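Long-range contacts in glycosyl hydrolase family 2, TIM barrel domain protein (Faecalibacterium prausnitzii A2-165, PDB 6ED2), which probably hydrolyses beta-glucuronides, as a gut bacterial member of glycosyl hydrolase family 2: residues 72-80 / 191-200; 90-101 / 151-162. All blocks are in the same frame, centred on the assembly; numbering follows the deposited sequence.

How the contacts relate
Both contacts belong to the sugar binding domain of the family 2 glycosidase, and their centres lie about 14 Å apart. Along the chain, strand 69-73 and the 75-76 bridge come first, then strand 92-101, its partner 152-161, and last 191-200, so contact 2 forms within the long excursion that contact 1 brings back together. Contact 2 is a pair of long neighbouring strands in the large antiparallel sheet; contact 1 is a short two-strand ladder alongside. They touch directly: Val-73 and Gly-195 pack on Tyr-95, Ala-194 on Asn-162, and Asn-192 probably hydrogen-bonds to Asn-162. Contact 1 in turn reaches residues of the TIM barrel domain, and both contacts also meet a second subunit.

Contact 1: residues 72-80 / 191-200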
loop_
_atom_site.group_PDB
_atom_site.type_symbol
_atom_site.label_atom_id
_atom_site.label_comp_id
_atom_site.label_asym_id
_atom_site.label_seq_id
_atom_site.Cartn_x
_atom_site.Cartn_y
_atom_site.Cartn_z
ATOM N N PRO A 72 -27.157 0.390 14.993
ATOM C CA PRO A 72 -27.519 -0.960 14.544
ATOM C C PRO A 72 -27.163 -1.996 15.603
ATOM O O PRO A 72 -26.139 -1.892 16.282
ATOM C CB PRO A 72 -26.682 -1.155 13.271
ATOM C CG PRO A 72 -25.492 -0.245 13.469
ATOM C CD PRO A 72 -25.998 0.943 14.270
ATOM N N VAL A 73 -28.030 -2.993 15.736
ATOM C CA VAL A 73 -27.836 -4.156 16.592
ATOM C C VAL A 73 -28.020 -5.371 15.693
ATOM O O VAL A 73 -29.028 -5.452 14.978
ATOM C CB VAL A 73 -28.832 -4.160 17.763
ATOM C CG1 VAL A 73 -28.749 -5.465 18.535
ATOM C CG2 VAL A 73 -28.599 -2.955 18.687
ATOM N N PRO A 74 -27.081 -6.324 15.649
ATOM C CA PRO A 74 -25.832 -6.427 16.408
ATOM C C PRO A 74 -24.655 -5.649 15.815
ATOM O O PRO A 74 -24.454 -5.662 14.607
ATOM C CB PRO A 74 -25.539 -7.936 16.365
ATOM C CG PRO A 74 -26.054 -8.333 14.987
ATOM C CD PRO A 74 -27.309 -7.511 14.796
ATOM N N ALA A 75 -23.862 -5.027 16.686
ATOM C CA ALA A 75 -22.586 -4.419 16.327
ATOM C C ALA A 75 -21.920 -3.945 17.609
ATOM O O ALA A 75 -22.590 -3.706 18.621
ATOM C CB ALA A 75 -22.761 -3.238 15.350
ATOM N N SER A 76 -20.595 -3.823 17.562
ATOM C CA SER A 76 -19.930 -2.935 18.503
ATOM C C SER A 76 -20.287 -1.510 18.122
ATOM O O SER A 76 -20.464 -1.200 16.938
ATOM C CB SER A 76 -18.409 -3.110 18.465
ATOM O OG SER A 76 -18.024 -4.451 18.728
ATOM N N PHE A 77 -20.403 -0.633 19.126
ATOM C CA PHE A 77 -20.722 0.749 18.795
ATOM C C PHE A 77 -19.502 1.545 18.339
ATOM O O PHE A 77 -19.672 2.549 17.644
ATOM C CB PHE A 77 -21.422 1.452 19.978
ATOM C CG PHE A 77 -20.533 1.712 21.196
ATOM C CD1 PHE A 77 -19.624 2.771 21.218
ATOM C CD2 PHE A 77 -20.649 0.918 22.332
ATOM C CE1 PHE A 77 -18.820 3.034 22.351
ATOM C CE2 PHE A 77 -19.855 1.169 23.475
ATOM C CZ PHE A 77 -18.932 2.226 23.476
ATOM N N CYS A 78 -18.284 1.088 18.647
ATOM C CA CYS A 78 -17.118 1.983 18.675
ATOM C C CYS A 78 -16.730 2.502 17.286
ATOM O O CYS A 78 -16.420 3.689 17.131
ATOM C CB CYS A 78 -15.921 1.273 19.329
ATOM S SG CYS A 78 -16.311 0.265 20.806
ATOM N N ASP A 79 -16.685 1.628 16.273
ATOM C CA ASP A 79 -16.100 1.994 14.982
ATOM C C ASP A 79 -17.108 2.605 14.010
ATOM O O ASP A 79 -16.764 2.852 12.846
ATOM C CB ASP A 79 -15.448 0.774 14.326
ATOM C CG ASP A 79 -14.104 0.440 14.932
ATOM O OD1 ASP A 79 -13.659 1.197 15.833
ATOM O OD2 ASP A 79 -13.496 -0.580 14.510
ATOM N N LEU A 80 -18.341 2.827 14.449
ATOM C CA LEU A 80 -19.328 3.489 13.608
ATOM C C LEU A 80 -19.136 4.998 13.602
ATOM O O LEU A 80 -19.499 5.654 12.617
ATOM C CB LEU A 80 -20.741 3.124 14.084
ATOM C CG LEU A 80 -20.980 1.605 14.040
ATOM C CD1 LEU A 80 -22.308 1.258 14.605
ATOM C CD2 LEU A 80 -20.895 1.122 12.607
ATOM N N TYR A 191 -8.789 -4.859 21.064
ATOM C CA TYR A 191 -9.530 -3.645 21.366
ATOM C C TYR A 191 -10.765 -3.956 22.219
ATOM O O TYR A 191 -11.420 -4.991 22.056
ATOM C CB TYR A 191 -9.944 -2.933 20.074
ATOM C CG TYR A 191 -10.406 -1.503 20.307
ATOM C CD1 TYR A 191 -9.498 -0.451 20.295
ATOM C CD2 TYR A 191 -11.750 -1.207 20.571
ATOM C CE1 TYR A 191 -9.906 0.863 20.526
ATOM C CE2 TYR A 191 -12.168 0.109 20.810
ATOM C CZ TYR A 191 -11.233 1.131 20.790
ATOM O OH TYR A 191 -11.624 2.435 21.022
ATOM N N ASN A 192 -11.096 -3.038 23.126
ATOM C CA ASN A 192 -12.211 -3.244 24.055
ATOM C C ASN A 192 -13.561 -2.933 23.392
ATOM O O ASN A 192 -14.332 -2.094 23.849
ATOM C CB ASN A 192 -12.012 -2.400 25.311
ATOM C CG ASN A 192 -12.977 -2.784 26.432
ATOM O OD1 ASN A 192 -13.220 -3.967 26.674
ATOM N ND2 ASN A 192 -13.533 -1.783 27.116
ATOM N N TYR A 193 -13.844 -3.639 22.297
ATOM C CA TYR A 193 -15.130 -3.486 21.622
ATOM C C TYR A 193 -16.273 -3.842 22.571
ATOM O O TYR A 193 -16.252 -4.893 23.221
ATOM C CB TYR A 193 -15.187 -4.386 20.386
ATOM C CG TYR A 193 -14.430 -3.848 19.185
ATOM C CD1 TYR A 193 -14.690 -2.569 18.686
ATOM C CD2 TYR A 193 -13.452 -4.619 18.556
ATOM C CE1 TYR A 193 -13.990 -2.070 17.589
ATOM C CE2 TYR A 193 -12.745 -4.137 17.472
ATOM C CZ TYR A 193 -13.017 -2.864 16.989
ATOM O OH TYR A 193 -12.315 -2.402 15.899
ATOM N N ALA A 194 -17.274 -2.969 22.654
ATOM C CA ALA A 194 -18.459 -3.266 23.441
ATOM C C ALA A 194 -19.698 -2.830 22.670
ATOM O O ALA A 194 -19.612 -2.206 21.613
ATOM C CB ALA A 194 -18.414 -2.594 24.808
ATOM N N GLY A 195 -20.860 -3.161 23.221
ATOM C CA GLY A 195 -22.118 -2.934 22.540
ATOM C C GLY A 195 -22.988 -4.159 22.652
ATOM O O GLY A 195 -22.842 -4.930 23.605
ATOM N N ILE A 196 -23.888 -4.365 21.697
ATOM C CA ILE A 196 -24.697 -5.574 21.638
ATOM C C ILE A 196 -24.272 -6.317 20.381
ATOM O O ILE A 196 -24.666 -5.964 19.263
ATOM C CB ILE A 196 -26.198 -5.282 21.643
ATOM C CG1 ILE A 196 -26.578 -4.520 22.899
ATOM C CG2 ILE A 196 -26.986 -6.584 21.602
ATOM C CD1 ILE A 196 -28.070 -4.438 23.090
ATOM N N HIS A 197 -23.473 -7.358 20.571
ATOM C CA HIS A 197 -22.714 -7.978 19.501
ATOM C C HIS A 197 -23.457 -9.086 18.783
ATOM O O HIS A 197 -22.986 -9.536 17.729
ATOM C CB HIS A 197 -21.406 -8.557 20.066
ATOM C CG HIS A 197 -20.417 -7.516 20.483
ATOM N ND1 HIS A 197 -19.448 -7.746 21.434
ATOM C CD2 HIS A 197 -20.244 -6.237 20.066
ATOM C CE1 HIS A 197 -18.720 -6.654 21.587
ATOM N NE2 HIS A 197 -19.173 -5.730 20.757
ATOM N N ARG A 198 -24.562 -9.574 19.331
ATOM C CA ARG A 198 -25.157 -10.796 18.811
ATOM C C ARG A 198 -26.664 -10.642 18.724
ATOM O O ARG A 198 -27.237 -9.723 19.323
ATOM C CB ARG A 198 -24.777 -11.994 19.694
ATOM C CG ARG A 198 -23.309 -12.361 19.567
ATOM C CD ARG A 198 -22.854 -13.364 20.628
ATOM N NE ARG A 198 -21.393 -13.378 20.688
ATOM C CZ ARG A 198 -20.671 -14.135 21.512
ATOM N NH1 ARG A 198 -21.269 -14.969 22.368
ATOM N NH2 ARG A 198 -19.350 -14.055 21.476
ATOM N N PRO A 199 -27.336 -11.506 17.965
ATOM C CA PRO A 199 -28.792 -11.397 17.813
ATOM C C PRO A 199 -29.534 -11.382 19.142
ATOM O O PRO A 199 -29.176 -12.092 20.090
ATOM C CB PRO A 199 -29.150 -12.641 16.995
ATOM C CG PRO A 199 -27.941 -12.879 16.173
ATOM C CD PRO A 199 -26.757 -12.446 16.986
ATOM N N VAL A 200 -30.568 -10.535 19.191
ATOM C CA VAL A 200 -31.520 -10.425 20.294
ATOM C C VAL A 200 -32.842 -11.036 19.838
ATOM O O VAL A 200 -33.223 -10.903 18.668
ATOM C CB VAL A 200 -31.703 -8.953 20.712
ATOM C CG1 VAL A 200 -32.753 -8.798 21.833
ATOM C CG2 VAL A 200 -30.339 -8.317 21.088
HETATM O O HOH W 1 -11.350 0.555 17.075
#
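Tyr-193 lays the edge of its ring along Cys-78 and Asp-79, with Cys-78 SG 3.9 Å from Tyr-193 CD1 in a sulfur-aromatic contact made at the rim. The phenol donates to the carboxylate: Tyr-193 OH lies 2.6 Å from Asp-79 OD2, on its syn side but 34° out of the carboxylate plane, and ring and carboxylate stand nearly perpendicular. A water bonded to Asp-79 OD1 reaches the same phenol weakly, and Arg-604 is a further partner of that oxygen. Ser-76 turns OG back beside its own backbone N (chi1 -57°), which puts it 2.7 Å from His-197 NE2; the backbone N of Arg-330 hydrogen-bonds to this hydroxyl. Around Ser-76 the backbones pair as an antiparallel ladder. Phe-77 N donates to Ala-194 O at 3.0 Å, and Ala-75 N to Ile-196 O at 2.9 Å, while the return bond from Ile-196 N is weak. Gly-195, without a side chain, packs its CA 4.6 Å from that of Ser-76. At the far end, just before the cis peptide that leads into Pro-74, Val-73 CG1 meets Ile-196 CG2 at 3.7 Å. The result is a short two-strand ladder, 75-76 with 195-196, set in loops of the sugar binding domain and bonded to residues of the TIM barrel domain: Arg-330, Arg-604, and Glu-323 in a salt bridge with Arg-198.

Contact 2: residues 90-101 / 151-162; sequences CGDFWYETSFFV and NQFNKLSVLANN
Trp-94 lies with one indole face against Leu-159: CB of the leucine sits 3.9 Å from the centroid of the six-membered ring, 4° off its normal, and CD1 covers the side near NE1, whose hydrogen goes to Asp-51. Phe-99 repeats the theme on the sheet's other face. Its CG is wedged between backbone N and carbonyl carbon (chi1 61°), folding the ring across the neighbouring strand until Asn-154 CB lies over it, 3.8 Å from the centroid. Phe-93 likewise brings CE1 to 3.5 Å from Ala-160 CB. Between these two layers of side chains, 92-101 and 152-161 form a regular antiparallel ladder within the large sheet of the sugar binding domain, a jelly-roll-like beta-sandwich in this family; 38-51 and 120-125 flank the pair. Phe-100 turns an edge to the face of Phe-153, planes 69° apart, near Ala-33 and Arg-38 of a second subunit. Glu-96 OE2 makes a long salt bridge to Lys-155 NZ at 3.4 Å, with Leu-65 the carboxylate's stronger partner and Asp-64 the lysine's. At the opposite end Asn-161 ND2 donates to Asp-92 OD1 at 2.7 Å from above the carboxylate plane, and Asn-162 OD1 takes the Gly-91 N-H at 2.8 Å, in its carbonyl plane.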
loop_
_atom_site.group_PDB
_atom_site.type_symbol
_atom_site.label_atom_id
_atom_site.label_comp_id
_atom_site.label_asym_id
_atom_site.label_seq_id
_atom_site.Cartn_x
_atom_site.Cartn_y
_atom_site.Cartn_z
ATOM N N CYS A 90 -15.865 4.830 27.596
ATOM C CA CYS A 90 -15.770 3.791 28.616
ATOM C C CYS A 90 -16.687 4.161 29.772
ATOM O O CYS A 90 -16.497 5.203 30.407
ATOM C CB CYS A 90 -14.324 3.620 29.093
ATOM S SG CYS A 90 -14.090 2.196 30.221
ATOM N N GLY A 91 -17.687 3.336 30.024
ATOM C CA GLY A 91 -18.630 3.637 31.083
ATOM C C GLY A 91 -19.989 3.038 30.771
ATOM O O GLY A 91 -20.083 1.991 30.136
ATOM N N ASP A 92 -21.025 3.727 31.259
ATOM C CA ASP A 92 -22.419 3.332 31.045
ATOM C C ASP A 92 -22.930 3.849 29.701
ATOM O O ASP A 92 -22.670 4.999 29.326
ATOM C CB ASP A 92 -23.311 3.918 32.146
ATOM C CG ASP A 92 -23.189 3.205 33.480
ATOM O OD1 ASP A 92 -22.643 2.078 33.556
ATOM O OD2 ASP A 92 -23.659 3.797 34.471
ATOM N N PHE A 93 -23.690 3.010 28.993
ATOM C CA PHE A 93 -24.353 3.410 27.757
ATOM C C PHE A 93 -25.654 2.622 27.621
ATOM O O PHE A 93 -25.789 1.514 28.150
ATOM C CB PHE A 93 -23.451 3.198 26.516
ATOM C CG PHE A 93 -22.814 1.825 26.436
ATOM C CD1 PHE A 93 -23.400 0.817 25.675
ATOM C CD2 PHE A 93 -21.626 1.546 27.124
ATOM C CE1 PHE A 93 -22.835 -0.449 25.583
ATOM C CE2 PHE A 93 -21.039 0.283 27.048
ATOM C CZ PHE A 93 -21.649 -0.723 26.273
ATOM N N TRP A 94 -26.608 3.196 26.879
ATOM C CA TRP A 94 -27.971 2.680 26.821
ATOM C C TRP A 94 -28.375 2.316 25.398
ATOM O O TRP A 94 -28.112 3.065 24.446
ATOM C CB TRP A 94 -28.975 3.703 27.362
ATOM C CG TRP A 94 -28.854 4.043 28.824
ATOM C CD1 TRP A 94 -27.906 4.821 29.405
ATOM C CD2 TRP A 94 -29.752 3.652 29.868
ATOM N NE1 TRP A 94 -28.149 4.939 30.755
ATOM C CE2 TRP A 94 -29.277 4.224 31.064
ATOM C CE3 TRP A 94 -30.911 2.867 29.908
ATOM C CZ2 TRP A 94 -29.915 4.029 32.295
ATOM C CZ3 TRP A 94 -31.547 2.681 31.117
ATOM C CH2 TRP A 94 -31.049 3.258 32.296
ATOM N N TYR A 95 -29.033 1.170 25.274
ATOM C CA TYR A 95 -29.729 0.752 24.071
ATOM C C TYR A 95 -31.226 0.731 24.358
ATOM O O TYR A 95 -31.653 0.427 25.477
ATOM C CB TYR A 95 -29.283 -0.639 23.624
ATOM C CG TYR A 95 -27.954 -0.704 22.917
ATOM C CD1 TYR A 95 -27.896 -0.870 21.538
ATOM C CD2 TYR A 95 -26.752 -0.644 23.624
ATOM C CE1 TYR A 95 -26.691 -0.952 20.877
ATOM C CE2 TYR A 95 -25.522 -0.720 22.960
ATOM C CZ TYR A 95 -25.502 -0.869 21.587
ATOM O OH TYR A 95 -24.302 -0.947 20.906
ATOM N N GLU A 96 -32.026 1.056 23.346
ATOM C CA GLU A 96 -33.469 1.120 23.533
ATOM C C GLU A 96 -34.156 0.718 22.238
ATOM O O GLU A 96 -33.744 1.140 21.155
ATOM C CB GLU A 96 -33.919 2.519 23.958
ATOM C CG GLU A 96 -35.410 2.633 24.282
ATOM C CD GLU A 96 -35.925 4.073 24.248
ATOM O OE1 GLU A 96 -35.581 4.869 25.144
ATOM O OE2 GLU A 96 -36.681 4.411 23.313
ATOM N N THR A 97 -35.183 -0.114 22.350
ATOM C CA THR A 97 -36.038 -0.398 21.211
ATOM C C THR A 97 -37.435 -0.703 21.731
ATOM O O THR A 97 -37.722 -0.552 22.920
ATOM C CB THR A 97 -35.458 -1.521 20.345
ATOM O OG1 THR A 97 -36.257 -1.659 19.169
ATOM C CG2 THR A 97 -35.410 -2.862 21.094
ATOM N N SER A 98 -38.318 -1.091 20.821
ATOM C CA SER A 98 -39.699 -1.411 21.140
ATOM C C SER A 98 -40.014 -2.748 20.519
ATOM O O SER A 98 -39.494 -3.084 19.454
ATOM C CB SER A 98 -40.702 -0.369 20.600
ATOM O OG SER A 98 -40.472 0.888 21.200
ATOM N N PHE A 99 -40.864 -3.514 21.182
ATOM C CA PHE A 99 -41.268 -4.783 20.611
ATOM C C PHE A 99 -42.741 -4.982 20.891
ATOM O O PHE A 99 -43.282 -4.503 21.896
ATOM C CB PHE A 99 -40.445 -5.970 21.147
ATOM C CG PHE A 99 -40.554 -6.189 22.637
ATOM C CD1 PHE A 99 -41.462 -7.105 23.157
ATOM C CD2 PHE A 99 -39.729 -5.505 23.517
ATOM C CE1 PHE A 99 -41.550 -7.322 24.540
ATOM C CE2 PHE A 99 -39.812 -5.722 24.902
ATOM C CZ PHE A 99 -40.727 -6.622 25.406
ATOM N N PHE A 100 -43.385 -5.673 19.975
ATOM C CA PHE A 100 -44.809 -5.899 20.050
ATOM C C PHE A 100 -45.036 -7.296 20.579
ATOM O O PHE A 100 -44.406 -8.248 20.109
ATOM C CB PHE A 100 -45.472 -5.749 18.681
ATOM C CG PHE A 100 -46.973 -5.751 18.749
ATOM C CD1 PHE A 100 -47.662 -4.596 19.079
ATOM C CD2 PHE A 100 -47.689 -6.921 18.525
ATOM C CE1 PHE A 100 -49.048 -4.596 19.149
ATOM C CE2 PHE A 100 -49.072 -6.931 18.594
ATOM C CZ PHE A 100 -49.754 -5.768 18.901
ATOM N N VAL A 101 -45.943 -7.419 21.532
ATOM C CA VAL A 101 -46.343 -8.725 22.042
ATOM C C VAL A 101 -47.755 -9.000 21.539
ATOM O O VAL A 101 -48.690 -8.295 21.929
ATOM C CB VAL A 101 -46.282 -8.783 23.575
ATOM C CG1 VAL A 101 -46.800 -10.130 24.059
ATOM C CG2 VAL A 101 -44.859 -8.530 24.059
ATOM N N ASN A 151 -50.821 -7.418 23.085
ATOM C CA ASN A 151 -51.275 -6.716 21.880
ATOM C C ASN A 151 -50.930 -5.227 21.924
ATOM O O ASN A 151 -51.676 -4.379 21.430
ATOM C CB ASN A 151 -52.769 -6.922 21.620
ATOM C CG ASN A 151 -53.071 -7.089 20.131
ATOM O OD1 ASN A 151 -52.552 -8.011 19.472
ATOM N ND2 ASN A 151 -53.895 -6.186 19.584
ATOM N N GLN A 152 -49.775 -4.906 22.498
ATOM C CA GLN A 152 -49.276 -3.540 22.506
ATOM C C GLN A 152 -47.775 -3.561 22.292
ATOM O O GLN A 152 -47.132 -4.618 22.307
ATOM C CB GLN A 152 -49.611 -2.814 23.814
ATOM C CG GLN A 152 -51.083 -2.820 24.127
ATOM C CD GLN A 152 -51.386 -2.219 25.463
ATOM O OE1 GLN A 152 -50.938 -1.115 25.774
ATOM N NE2 GLN A 152 -52.148 -2.945 26.277
ATOM N N PHE A 153 -47.225 -2.367 22.091
ATOM C CA PHE A 153 -45.785 -2.205 22.051
ATOM C C PHE A 153 -45.227 -2.092 23.469
ATOM O O PHE A 153 -45.902 -1.631 24.396
ATOM C CB PHE A 153 -45.403 -0.986 21.211
ATOM C CG PHE A 153 -45.488 -1.241 19.737
ATOM C CD1 PHE A 153 -44.479 -1.947 19.081
ATOM C CD2 PHE A 153 -46.594 -0.816 19.009
ATOM C CE1 PHE A 153 -44.554 -2.215 17.723
ATOM C CE2 PHE A 153 -46.690 -1.079 17.638
ATOM C CZ PHE A 153 -45.663 -1.771 16.990
ATOM N N ASN A 154 -43.986 -2.547 23.629
ATOM C CA ASN A 154 -43.297 -2.564 24.908
ATOM C C ASN A 154 -41.909 -1.974 24.741
ATOM O O ASN A 154 -41.256 -2.193 23.715
ATOM C CB ASN A 154 -43.221 -3.997 25.442
ATOM C CG ASN A 154 -44.594 -4.556 25.769
ATOM O OD1 ASN A 154 -45.047 -4.456 26.906
ATOM N ND2 ASN A 154 -45.268 -5.123 24.774
ATOM N N LYS A 155 -41.461 -1.224 25.745
ATOM C CA LYS A 155 -40.155 -0.584 25.694
ATOM C C LYS A 155 -39.088 -1.506 26.279
ATOM O O LYS A 155 -39.227 -2.006 27.400
ATOM C CB LYS A 155 -40.162 0.745 26.441
ATOM C CG LYS A 155 -38.793 1.400 26.434
ATOM C CD LYS A 155 -38.892 2.904 26.448
ATOM C CE LYS A 155 -39.329 3.429 25.101
ATOM N NZ LYS A 155 -39.513 4.904 25.172
ATOM N N LEU A 156 -38.029 -1.736 25.509
ATOM C CA LEU A 156 -36.874 -2.507 25.944
ATOM C C LEU A 156 -35.707 -1.550 26.084
ATOM O O LEU A 156 -35.273 -0.955 25.091
ATOM C CB LEU A 156 -36.547 -3.610 24.944
ATOM C CG LEU A 156 -35.246 -4.376 25.133
ATOM C CD1 LEU A 156 -35.144 -4.927 26.568
ATOM C CD2 LEU A 156 -35.208 -5.491 24.098
ATOM N N SER A 157 -35.210 -1.392 27.309
ATOM C CA SER A 157 -34.047 -0.556 27.581
ATOM C C SER A 157 -32.944 -1.409 28.184
ATOM O O SER A 157 -33.191 -2.185 29.111
ATOM C CB SER A 157 -34.385 0.591 28.532
ATOM O OG SER A 157 -35.592 1.206 28.134
ATOM N N VAL A 158 -31.728 -1.252 27.674
ATOM C CA VAL A 158 -30.576 -1.984 28.178
ATOM C C VAL A 158 -29.551 -0.971 28.657
ATOM O O VAL A 158 -29.066 -0.145 27.874
ATOM C CB VAL A 158 -29.980 -2.930 27.124
ATOM C CG1 VAL A 158 -28.766 -3.671 27.694
ATOM C CG2 VAL A 158 -31.027 -3.925 26.651
ATOM N N LEU A 159 -29.235 -1.026 29.948
ATOM C CA LEU A 159 -28.133 -0.264 30.518
ATOM C C LEU A 159 -26.916 -1.180 30.513
ATOM O O LEU A 159 -26.874 -2.178 31.243
ATOM C CB LEU A 159 -28.470 0.220 31.923
ATOM C CG LEU A 159 -27.293 0.738 32.744
ATOM C CD1 LEU A 159 -26.538 1.830 31.994
ATOM C CD2 LEU A 159 -27.778 1.242 34.109
ATOM N N ALA A 160 -25.946 -0.865 29.662
ATOM C CA ALA A 160 -24.740 -1.660 29.538
ATOM C C ALA A 160 -23.543 -0.853 30.026
ATOM O O ALA A 160 -23.609 0.369 30.196
ATOM C CB ALA A 160 -24.546 -2.130 28.087
ATOM N N ASN A 161 -22.440 -1.561 30.267
ATOM C CA ASN A 161 -21.226 -0.952 30.794
ATOM C C ASN A 161 -20.038 -1.730 30.243
ATOM O O ASN A 161 -20.106 -2.955 30.106
ATOM C CB ASN A 161 -21.238 -0.963 32.336
ATOM C CG ASN A 161 -20.023 -0.278 32.941
ATOM O OD1 ASN A 161 -18.963 -0.873 33.045
ATOM N ND2 ASN A 161 -20.171 0.984 33.316
ATOM N N ASN A 162 -18.956 -1.023 29.899
ATOM C CA ASN A 162 -17.791 -1.692 29.324
ATOM C C ASN A 162 -16.514 -1.423 30.112
ATOM O O ASN A 162 -15.409 -1.590 29.577
ATOM C CB ASN A 162 -17.608 -1.284 27.861
ATOM C CG ASN A 162 -17.281 0.186 27.705
ATOM O OD1 ASN A 162 -17.386 0.961 28.655
ATOM N ND2 ASN A 162 -16.890 0.584 26.491
HETATM O O HOH W 2 -34.873 3.676 27.309
#